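Long-range contacts in inosine-uridine preferring nucleoside hydrolase family protein (Bacillus anthracis, PDB 2C40), which is a member of the nucleosidase clan and holds a calcium ion and alpha-D-ribofuranose in a shared pocket: residues 85-90 with 221-226; 147-152 with 190-195; 260-265 with 289-294. All coordinates share one frame; numbering follows the deposited sequence.

Contact 1. Residues 85-90 with 221-226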
loop_
_atom_site.group_PDB
_atom_site.type_symbol
_atom_site.label_atom_id
_atom_site.label_comp_id
_atom_site.label_asym_id
_atom_site.label_seq_id
_atom_site.Cartn_x
_atom_site.Cartn_y
_atom_site.Cartn_z
ATOM N N ASP A 85 -2.387 -5.963 7.467
ATOM C CA ASP A 85 -3.336 -7.051 7.868
ATOM C C ASP A 85 -3.735 -7.964 6.723
ATOM O O ASP A 85 -4.023 -9.178 6.911
ATOM C CB ASP A 85 -4.605 -6.400 8.421
ATOM C CG ASP A 85 -5.554 -7.384 9.010
ATOM O OD1 ASP A 85 -5.057 -8.300 9.711
ATOM O OD2 ASP A 85 -6.770 -7.245 8.748
ATOM N N ALA A 86 -3.769 -7.387 5.518
ATOM C CA ALA A 86 -4.104 -8.158 4.325
ATOM C C ALA A 86 -2.925 -8.861 3.669
ATOM O O ALA A 86 -3.137 -9.541 2.709
ATOM C CB ALA A 86 -4.834 -7.309 3.309
ATOM N N LEU A 87 -1.713 -8.754 4.212
ATOM C CA LEU A 87 -0.549 -9.404 3.602
ATOM C C LEU A 87 -0.591 -10.968 3.768
ATOM O O LEU A 87 -0.897 -11.481 4.866
ATOM C CB LEU A 87 0.748 -8.821 4.178
ATOM C CG LEU A 87 1.211 -7.401 3.842
ATOM C CD1 LEU A 87 2.469 -7.125 4.596
ATOM C CD2 LEU A 87 1.412 -7.177 2.354
ATOM N N PRO A 88 -0.288 -11.714 2.675
ATOM C CA PRO A 88 -0.446 -13.172 2.708
ATOM C C PRO A 88 0.376 -13.854 3.816
ATOM O O PRO A 88 -0.122 -14.756 4.495
ATOM C CB PRO A 88 0.017 -13.592 1.326
ATOM C CG PRO A 88 -0.210 -12.360 0.472
ATOM C CD PRO A 88 0.190 -11.258 1.347
ATOM N N ILE A 89 1.610 -13.416 4.004
ATOM C CA ILE A 89 2.440 -13.939 5.082
ATOM C C ILE A 89 1.652 -14.029 6.407
ATOM O O ILE A 89 1.807 -14.977 7.141
ATOM C CB ILE A 89 3.802 -13.144 5.225
ATOM C CG1 ILE A 89 4.441 -13.330 6.580
ATOM C CG2 ILE A 89 3.627 -11.651 5.159
ATOM C CD1 ILE A 89 4.947 -14.666 6.796
ATOM N N LEU A 90 0.792 -13.044 6.660
ATOM C CA LEU A 90 0.022 -12.935 7.909
ATOM C C LEU A 90 -1.310 -13.680 7.925
ATOM O O LEU A 90 -1.923 -13.806 8.979
ATOM C CB LEU A 90 -0.264 -11.448 8.196
ATOM C CG LEU A 90 0.957 -10.631 8.582
ATOM C CD1 LEU A 90 0.507 -9.229 9.073
ATOM C CD2 LEU A 90 1.783 -11.350 9.647
ATOM N N ILE A 221 12.837 -10.737 6.540
ATOM C CA ILE A 221 13.326 -9.657 5.686
ATOM C C ILE A 221 12.257 -9.359 4.588
ATOM O O ILE A 221 11.908 -8.204 4.370
ATOM C CB ILE A 221 14.720 -10.003 5.053
ATOM C CG1 ILE A 221 15.815 -10.166 6.116
ATOM C CG2 ILE A 221 15.151 -8.977 4.035
ATOM C CD1 ILE A 221 16.215 -8.900 6.840
ATOM N N ASP A 222 11.741 -10.405 3.940
ATOM C CA ASP A 222 10.673 -10.283 2.947
ATOM C C ASP A 222 9.475 -9.577 3.611
ATOM O O ASP A 222 8.919 -8.637 3.044
ATOM C CB ASP A 222 10.301 -11.667 2.450
ATOM C CG ASP A 222 9.303 -11.669 1.301
ATOM O OD1 ASP A 222 9.167 -10.664 0.548
ATOM O OD2 ASP A 222 8.668 -12.732 1.136
ATOM N N PHE A 223 9.141 -9.970 4.842
ATOM C CA PHE A 223 8.043 -9.307 5.581
ATOM C C PHE A 223 8.302 -7.814 5.849
ATOM O O PHE A 223 7.410 -6.977 5.603
ATOM C CB PHE A 223 7.753 -9.999 6.907
ATOM C CG PHE A 223 6.668 -9.315 7.734
ATOM C CD1 PHE A 223 6.977 -8.653 8.911
ATOM C CD2 PHE A 223 5.333 -9.344 7.327
ATOM C CE1 PHE A 223 5.991 -8.038 9.672
ATOM C CE2 PHE A 223 4.333 -8.718 8.090
ATOM C CZ PHE A 223 4.663 -8.075 9.244
ATOM N N LEU A 224 9.508 -7.486 6.344
ATOM C CA LEU A 224 9.941 -6.093 6.489
ATOM C C LEU A 224 9.793 -5.321 5.193
ATOM O O LEU A 224 9.279 -4.219 5.203
ATOM C CB LEU A 224 11.427 -5.981 6.880
ATOM C CG LEU A 224 11.878 -5.899 8.299
ATOM C CD1 LEU A 224 13.441 -5.997 8.310
ATOM C CD2 LEU A 224 11.374 -4.568 8.938
ATOM N N GLY A 225 10.297 -5.872 4.094
ATOM C CA GLY A 225 10.146 -5.223 2.799
ATOM C C GLY A 225 8.712 -4.984 2.321
ATOM O O GLY A 225 8.424 -3.952 1.743
ATOM N N GLN A 226 7.822 -5.938 2.534
ATOM C CA GLN A 226 6.396 -5.767 2.205
ATOM C C GLN A 226 5.813 -4.623 3.014
ATOM O O GLN A 226 5.167 -3.725 2.466
ATOM C CB GLN A 226 5.638 -7.056 2.463
ATOM C CG GLN A 226 5.982 -8.075 1.377
ATOM C CD GLN A 226 5.432 -9.448 1.642
ATOM O OE1 GLN A 226 4.247 -9.615 1.823
ATOM N NE2 GLN A 226 6.296 -10.447 1.605
#
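Phe223 and Ile89 carry the apolar half of this contact, where helix 219-229 packs on the turn and short helical piece of 85-90. The Phe223 CG stands anti to its backbone N (chi1 177°), and the ring beyond it presents CD2 and CE2 to the other segment. Ile89 comes to the ring's edge, near its plane, with CG2 3.6 Å from Phe223 CD2; the two side chains cross at about a right angle. Leu90 also crosses the phenylalanine, using its branch point: Leu90 CG lies 3.9 Å from Phe223 CE2, and both its methyls approach that same atom. Leu87 runs past Gln226 in the opposite direction, its CD1 3.8 Å from Gln226 CB.

The one polar side chain that touches the other segment, Gln226, is tied within its own helix. One helical turn back, Asp222 OD1 takes the hydrogen bond from Gln226 NE2 at 3.1 Å; the oxygen lies close to the amide plane, while the nitrogen stands above the carboxylate. With the amide held this way, Gln226 OE1 faces hydrocarbon, 3.8 Å from Leu87 CD2, and this buried oxygen has no polar partner in the model.

Helix 41-55 backs the cluster, Phe55 meeting Phe223 and Ile51 touching Leu90, while Phe19 packs edge-to-face with Phe223. Gln226 of the second subunit packs on Gln226, which places this meeting of 85-90 with helix 219-229 at the subunit boundary.

Contact 2. Residues 147-152 with 190-195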
loop_
_atom_site.group_PDB
_atom_site.type_symbol
_atom_site.label_atom_id
_atom_site.label_comp_id
_atom_site.label_asym_id
_atom_site.label_seq_id
_atom_site.Cartn_x
_atom_site.Cartn_y
_atom_site.Cartn_z
ATOM N N ARG A 147 10.851 2.563 33.461
ATOM C CA ARG A 147 10.927 3.820 32.743
ATOM C C ARG A 147 9.948 3.759 31.575
ATOM O O ARG A 147 9.414 2.688 31.236
ATOM C CB ARG A 147 12.369 4.079 32.248
ATOM C CG ARG A 147 12.812 3.037 31.260
ATOM C CD ARG A 147 14.281 3.060 30.918
ATOM N NE ARG A 147 15.014 1.888 31.406
ATOM C CZ ARG A 147 15.086 0.664 30.838
ATOM N NH1 ARG A 147 14.425 0.336 29.714
ATOM N NH2 ARG A 147 15.867 -0.260 31.428
ATOM N N LEU A 148 9.718 4.933 31.001
ATOM C CA LEU A 148 8.939 5.094 29.765
ATOM C C LEU A 148 9.939 5.413 28.652
ATOM O O LEU A 148 10.702 6.330 28.778
ATOM C CB LEU A 148 7.958 6.282 29.935
ATOM C CG LEU A 148 6.685 6.477 29.104
ATOM C CD1 LEU A 148 6.298 7.981 28.946
ATOM C CD2 LEU A 148 6.640 5.786 27.826
ATOM N N VAL A 149 9.881 4.660 27.567
ATOM C CA VAL A 149 10.506 5.036 26.315
ATOM C C VAL A 149 9.404 5.382 25.343
ATOM O O VAL A 149 8.540 4.593 25.067
ATOM C CB VAL A 149 11.433 3.931 25.755
ATOM C CG1 VAL A 149 12.249 4.453 24.554
ATOM C CG2 VAL A 149 12.385 3.457 26.876
ATOM N N TRP A 150 9.448 6.607 24.842
ATOM C CA TRP A 150 8.400 7.158 24.016
ATOM C C TRP A 150 8.962 7.841 22.773
ATOM O O TRP A 150 9.914 8.632 22.829
ATOM C CB TRP A 150 7.553 8.141 24.846
ATOM C CG TRP A 150 6.369 8.754 24.130
ATOM C CD1 TRP A 150 5.392 8.101 23.393
ATOM C CD2 TRP A 150 6.053 10.137 24.077
ATOM N NE1 TRP A 150 4.508 9.004 22.890
ATOM C CE2 TRP A 150 4.876 10.265 23.294
ATOM C CE3 TRP A 150 6.652 11.288 24.613
ATOM C CZ2 TRP A 150 4.275 11.498 23.035
ATOM C CZ3 TRP A 150 6.064 12.526 24.349
ATOM C CH2 TRP A 150 4.890 12.617 23.545
ATOM N N MET A 151 8.317 7.522 21.651
ATOM C CA MET A 151 8.434 8.272 20.435
ATOM C C MET A 151 7.492 9.463 20.502
ATOM O O MET A 151 6.266 9.354 20.391
ATOM C CB MET A 151 8.102 7.392 19.218
ATOM C CG MET A 151 8.623 8.003 17.858
ATOM S SD MET A 151 7.728 9.452 17.205
ATOM C CE MET A 151 9.054 10.587 16.952
ATOM N N GLY A 152 8.061 10.630 20.667
ATOM C CA GLY A 152 7.269 11.855 20.698
ATOM C C GLY A 152 8.160 13.077 20.786
ATOM O O GLY A 152 9.361 12.997 21.125
ATOM N N GLU A 190 10.869 8.045 35.085
ATOM C CA GLU A 190 11.946 8.366 34.118
ATOM C C GLU A 190 11.471 8.206 32.627
ATOM O O GLU A 190 10.796 7.228 32.268
ATOM C CB GLU A 190 13.218 7.523 34.379
ATOM C CG GLU A 190 14.076 7.882 35.664
ATOM C CD GLU A 190 14.364 9.404 35.836
ATOM O OE1 GLU A 190 15.023 10.012 34.956
ATOM O OE2 GLU A 190 13.891 10.004 36.845
ATOM N N ILE A 191 11.831 9.179 31.792
ATOM C CA ILE A 191 11.398 9.247 30.384
ATOM C C ILE A 191 12.588 9.365 29.435
ATOM O O ILE A 191 13.380 10.320 29.503
ATOM C CB ILE A 191 10.445 10.458 30.105
ATOM C CG1 ILE A 191 9.264 10.465 31.089
ATOM C CG2 ILE A 191 9.907 10.433 28.694
ATOM C CD1 ILE A 191 8.287 11.485 30.816
ATOM N N ASP A 192 12.726 8.338 28.590
ATOM C CA ASP A 192 13.559 8.378 27.432
ATOM C C ASP A 192 12.675 8.782 26.227
ATOM O O ASP A 192 11.626 8.166 25.965
ATOM C CB ASP A 192 14.234 7.017 27.191
ATOM C CG ASP A 192 15.101 6.527 28.397
ATOM O OD1 ASP A 192 15.670 7.333 29.164
ATOM O OD2 ASP A 192 15.210 5.292 28.545
ATOM N N LEU A 193 13.128 9.812 25.510
ATOM C CA LEU A 193 12.429 10.406 24.345
ATOM C C LEU A 193 13.178 10.128 23.061
ATOM O O LEU A 193 14.338 10.533 22.930
ATOM C CB LEU A 193 12.408 11.935 24.381
ATOM C CG LEU A 193 11.177 12.719 24.747
ATOM C CD1 LEU A 193 11.311 14.162 24.276
ATOM C CD2 LEU A 193 9.907 12.066 24.211
ATOM N N ILE A 194 12.502 9.465 22.123
ATOM C CA ILE A 194 12.934 9.482 20.711
ATOM C C ILE A 194 12.114 10.596 19.990
ATOM O O ILE A 194 10.922 10.442 19.686
ATOM C CB ILE A 194 12.827 8.091 20.047
ATOM C CG1 ILE A 194 13.864 7.141 20.632
ATOM C CG2 ILE A 194 13.037 8.165 18.541
ATOM C CD1 ILE A 194 13.580 6.653 22.043
ATOM N N THR A 195 12.760 11.738 19.807
ATOM C CA THR A 195 12.179 12.896 19.127
ATOM C C THR A 195 12.257 12.739 17.608
ATOM O O THR A 195 12.999 11.885 17.105
ATOM C CB THR A 195 12.905 14.172 19.537
ATOM O OG1 THR A 195 14.267 14.139 19.032
ATOM C CG2 THR A 195 12.875 14.348 21.089
#
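Leu148 N donates to Glu190 O at 2.8 Å, and the bond is almost perfectly straight at 178°. It opens a parallel pairing of strands 145-151 and 191-194, adjacent strands of the central alpha/beta sheet linked by a beta-alpha-beta crossover through helices 172-176 and 178-186. Leu148 O then receives Asp192 N, Asp192 O receives Trp150 N and Trp150 O receives Ile194 N, so the bonds alternate between the strands as parallel register demands. The first three donors lie nearly along the C=O axis.

Leu148, Trp150, Ile191 and Leu193 share the face covered by helix 178-186. Trp150 and Leu193 lie side by side and point the same way, with Leu193 CD2 tight against Trp150 CE3 at 3.4 Å. Two residues on, Gly152 CA sits above one face of the indole, offset toward the rim, while Trp150 NE1 is held by Gly126 O.

On the opposite face Val149 CG1 meets Ile194 CD1 at 3.6 Å. On the same face, toward the start of the strands, Arg147 CD rests 3.4 Å from Asp192 OD2. Arg147 NE is 4.5 Å from Asp192 OD2, which lies well out of the guanidinium plane, so no N-H points at it and any attraction is probably one of charge, beyond salt-bridge range.

Toward the C-terminal ends of the strands the pairing reaches the ligand pocket. Met151 touches alpha-D-ribofuranose, and its carbonyl is held by Asn173, another pocket residue. Its CG is anti to the backbone N (chi1 -163°), and bends farther out bring the methyl back over the neighbouring strand. Three groups close on Ile194 O: Gly152 N by hydrogen bond at 3.0 Å, Met151 CA through a C-H...O contact, and Met151 CE at 3.3 Å.

Contact 3. Residues 260-265 with 289-294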
loop_
_atom_site.group_PDB
_atom_site.type_symbol
_atom_site.label_atom_id
_atom_site.label_comp_id
_atom_site.label_asym_id
_atom_site.label_seq_id
_atom_site.Cartn_x
_atom_site.Cartn_y
_atom_site.Cartn_z
ATOM N N ALA A 260 22.564 4.432 20.626
ATOM C CA ALA A 260 22.523 5.873 20.608
ATOM C C ALA A 260 23.076 6.423 21.917
ATOM O O ALA A 260 23.564 5.670 22.775
ATOM C CB ALA A 260 21.108 6.335 20.389
ATOM N N LYS A 261 23.083 7.746 22.008
ATOM C CA LYS A 261 23.418 8.457 23.218
ATOM C C LYS A 261 22.163 9.128 23.710
ATOM O O LYS A 261 21.163 9.154 23.031
ATOM C CB LYS A 261 24.480 9.504 22.935
ATOM C CG LYS A 261 25.882 8.936 22.816
ATOM C CD LYS A 261 26.486 9.413 21.526
ATOM C CE LYS A 261 27.963 9.142 21.409
ATOM N NZ LYS A 261 28.608 10.290 22.028
ATOM N N VAL A 262 22.238 9.678 24.897
ATOM C CA VAL A 262 21.128 10.380 25.502
ATOM C C VAL A 262 21.656 11.667 26.199
ATOM O O VAL A 262 22.668 11.626 26.898
ATOM C CB VAL A 262 20.430 9.433 26.480
ATOM C CG1 VAL A 262 19.749 10.180 27.576
ATOM C CG2 VAL A 262 19.422 8.584 25.740
ATOM N N GLN A 263 20.967 12.789 25.968
ATOM C CA GLN A 263 21.214 14.031 26.692
ATOM C C GLN A 263 19.968 14.347 27.514
ATOM O O GLN A 263 18.852 14.454 26.990
ATOM C CB GLN A 263 21.549 15.218 25.758
ATOM C CG GLN A 263 23.030 15.667 25.791
ATOM C CD GLN A 263 23.428 16.431 27.048
ATOM O OE1 GLN A 263 22.838 16.274 28.112
ATOM N NE2 GLN A 263 24.414 17.294 26.912
ATOM N N THR A 264 20.175 14.487 28.809
ATOM C CA THR A 264 19.119 14.887 29.711
ATOM C C THR A 264 18.891 16.374 29.548
ATOM O O THR A 264 19.826 17.162 29.669
ATOM C CB THR A 264 19.492 14.558 31.152
ATOM O OG1 THR A 264 19.666 13.139 31.251
ATOM C CG2 THR A 264 18.399 15.043 32.124
ATOM N N ILE A 265 17.656 16.735 29.234
ATOM C CA ILE A 265 17.246 18.128 29.171
ATOM C C ILE A 265 15.961 18.272 29.976
ATOM O O ILE A 265 15.275 17.294 30.162
ATOM C CB ILE A 265 17.120 18.668 27.694
ATOM C CG1 ILE A 265 15.897 18.142 26.977
ATOM C CG2 ILE A 265 18.426 18.416 26.842
ATOM C CD1 ILE A 265 15.320 19.199 26.025
ATOM N N HIS A 289 15.331 12.361 28.859
ATOM C CA HIS A 289 16.561 11.816 28.285
ATOM C C HIS A 289 16.381 11.615 26.779
ATOM O O HIS A 289 15.799 10.656 26.315
ATOM C CB HIS A 289 16.896 10.505 29.008
ATOM C CG HIS A 289 16.867 10.630 30.502
ATOM N ND1 HIS A 289 17.823 11.326 31.208
ATOM C CD2 HIS A 289 15.977 10.182 31.418
ATOM C CE1 HIS A 289 17.530 11.290 32.495
ATOM N NE2 HIS A 289 16.410 10.609 32.646
ATOM N N VAL A 290 16.901 12.563 26.027
ATOM C CA VAL A 290 16.657 12.689 24.622
ATOM C C VAL A 290 17.707 11.934 23.801
ATOM O O VAL A 290 18.906 12.174 23.916
ATOM C CB VAL A 290 16.614 14.202 24.204
ATOM C CG1 VAL A 290 16.365 14.335 22.702
ATOM C CG2 VAL A 290 15.511 14.938 24.956
ATOM N N VAL A 291 17.241 11.034 22.947
ATOM C CA VAL A 291 18.150 10.203 22.192
ATOM C C VAL A 291 18.789 11.060 21.097
ATOM O O VAL A 291 18.126 11.927 20.513
ATOM C CB VAL A 291 17.431 8.989 21.626
ATOM C CG1 VAL A 291 18.290 8.224 20.591
ATOM C CG2 VAL A 291 17.022 8.080 22.775
ATOM N N TYR A 292 20.080 10.850 20.854
ATOM C CA TYR A 292 20.750 11.404 19.689
ATOM C C TYR A 292 21.925 10.522 19.260
ATOM O O TYR A 292 22.278 9.553 19.932
ATOM C CB TYR A 292 21.193 12.835 19.965
ATOM C CG TYR A 292 22.335 12.952 20.931
ATOM C CD1 TYR A 292 22.144 12.714 22.271
ATOM C CD2 TYR A 292 23.603 13.298 20.491
ATOM C CE1 TYR A 292 23.211 12.825 23.191
ATOM C CE2 TYR A 292 24.702 13.409 21.407
ATOM C CZ TYR A 292 24.481 13.165 22.754
ATOM O OH TYR A 292 25.495 13.278 23.678
ATOM N N ASP A 293 22.509 10.874 18.126
ATOM C CA ASP A 293 23.735 10.269 17.636
ATOM C C ASP A 293 23.593 8.769 17.568
ATOM O O ASP A 293 24.373 8.027 18.178
ATOM C CB ASP A 293 24.946 10.686 18.465
ATOM C CG ASP A 293 26.261 10.312 17.803
ATOM O OD1 ASP A 293 26.242 10.120 16.573
ATOM O OD2 ASP A 293 27.311 10.211 18.492
ATOM N N VAL A 294 22.592 8.344 16.794
ATOM C CA VAL A 294 22.340 6.940 16.516
ATOM C C VAL A 294 23.453 6.392 15.603
ATOM O O VAL A 294 23.861 7.038 14.643
ATOM C CB VAL A 294 20.949 6.732 15.905
ATOM C CG1 VAL A 294 20.689 5.274 15.647
ATOM C CG2 VAL A 294 19.846 7.285 16.821
HETATM O O HOH W 1 25.094 13.426 26.814
#
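Thr264 and His289 face each other as a non-hydrogen-bonded pair, with OG1 and CG each anti to its own carbonyl carbon (chi1 -61° and -50°); the side chains lie side by side, pointing the same way. The hydroxyl meets the imidazole in its plane, with Thr264 OG1 2.6 Å from His289 ND1 in a short hydrogen bond. Tyr292 CG instead lies between its backbone N and carbonyl carbon (chi1 71°), and the ring leans across the neighbouring strand. Lys261 CB lies over one ring face, offset toward the rim, in a CH-pi contact, 3.9 Å from the Tyr292 ring centroid. A water links Tyr292 OH to Val262 O, and Lys261 NZ makes a long salt bridge of 3.8 Å to Asp293 OD2.

Underneath runs an antiparallel pairing. Lys261 with Tyr292 and Gln263 with Val290 are hydrogen-bonded pairs, each closed by two N-H...O bonds; Val262 faces Val291 in a non-hydrogen-bonded pair, their CG2 methyls 3.8 Å apart. Ala260 CB presses tightly on Val291 CG1 at 3.4 Å.

Strand 286-292 lies between 191-194, to which it is parallel, and 261-269, its antiparallel partner, in the mixed sheet. Phe253 of helix 246-255 packs on Val262 and Val291, while Phe155, from a loop, touches Val290 and Ile265.

Contacts 2 and 3 are two strand pairings in one sheet, their centres about 10 Å apart; strand 191-194 of contact 2 lies next to strand 286-292 of contact 3. They meet directly: Glu190 OE1 lies 2.8 Å from His289 NE2 and Ile191 O 2.9 Å from His289 N, both probable hydrogen bonds. The histidine is thus engaged at both ring nitrogens. Contact 2 reaches the pocket, the Met151 side chain being about 4 Å from alpha-D-ribofuranose and about 6 Å from the calcium ion, whereas Val291 of contact 3 stays about 14 Å from the sugar. Contact 1 lies apart among helices, its centre about 28 Å from that of contact 2.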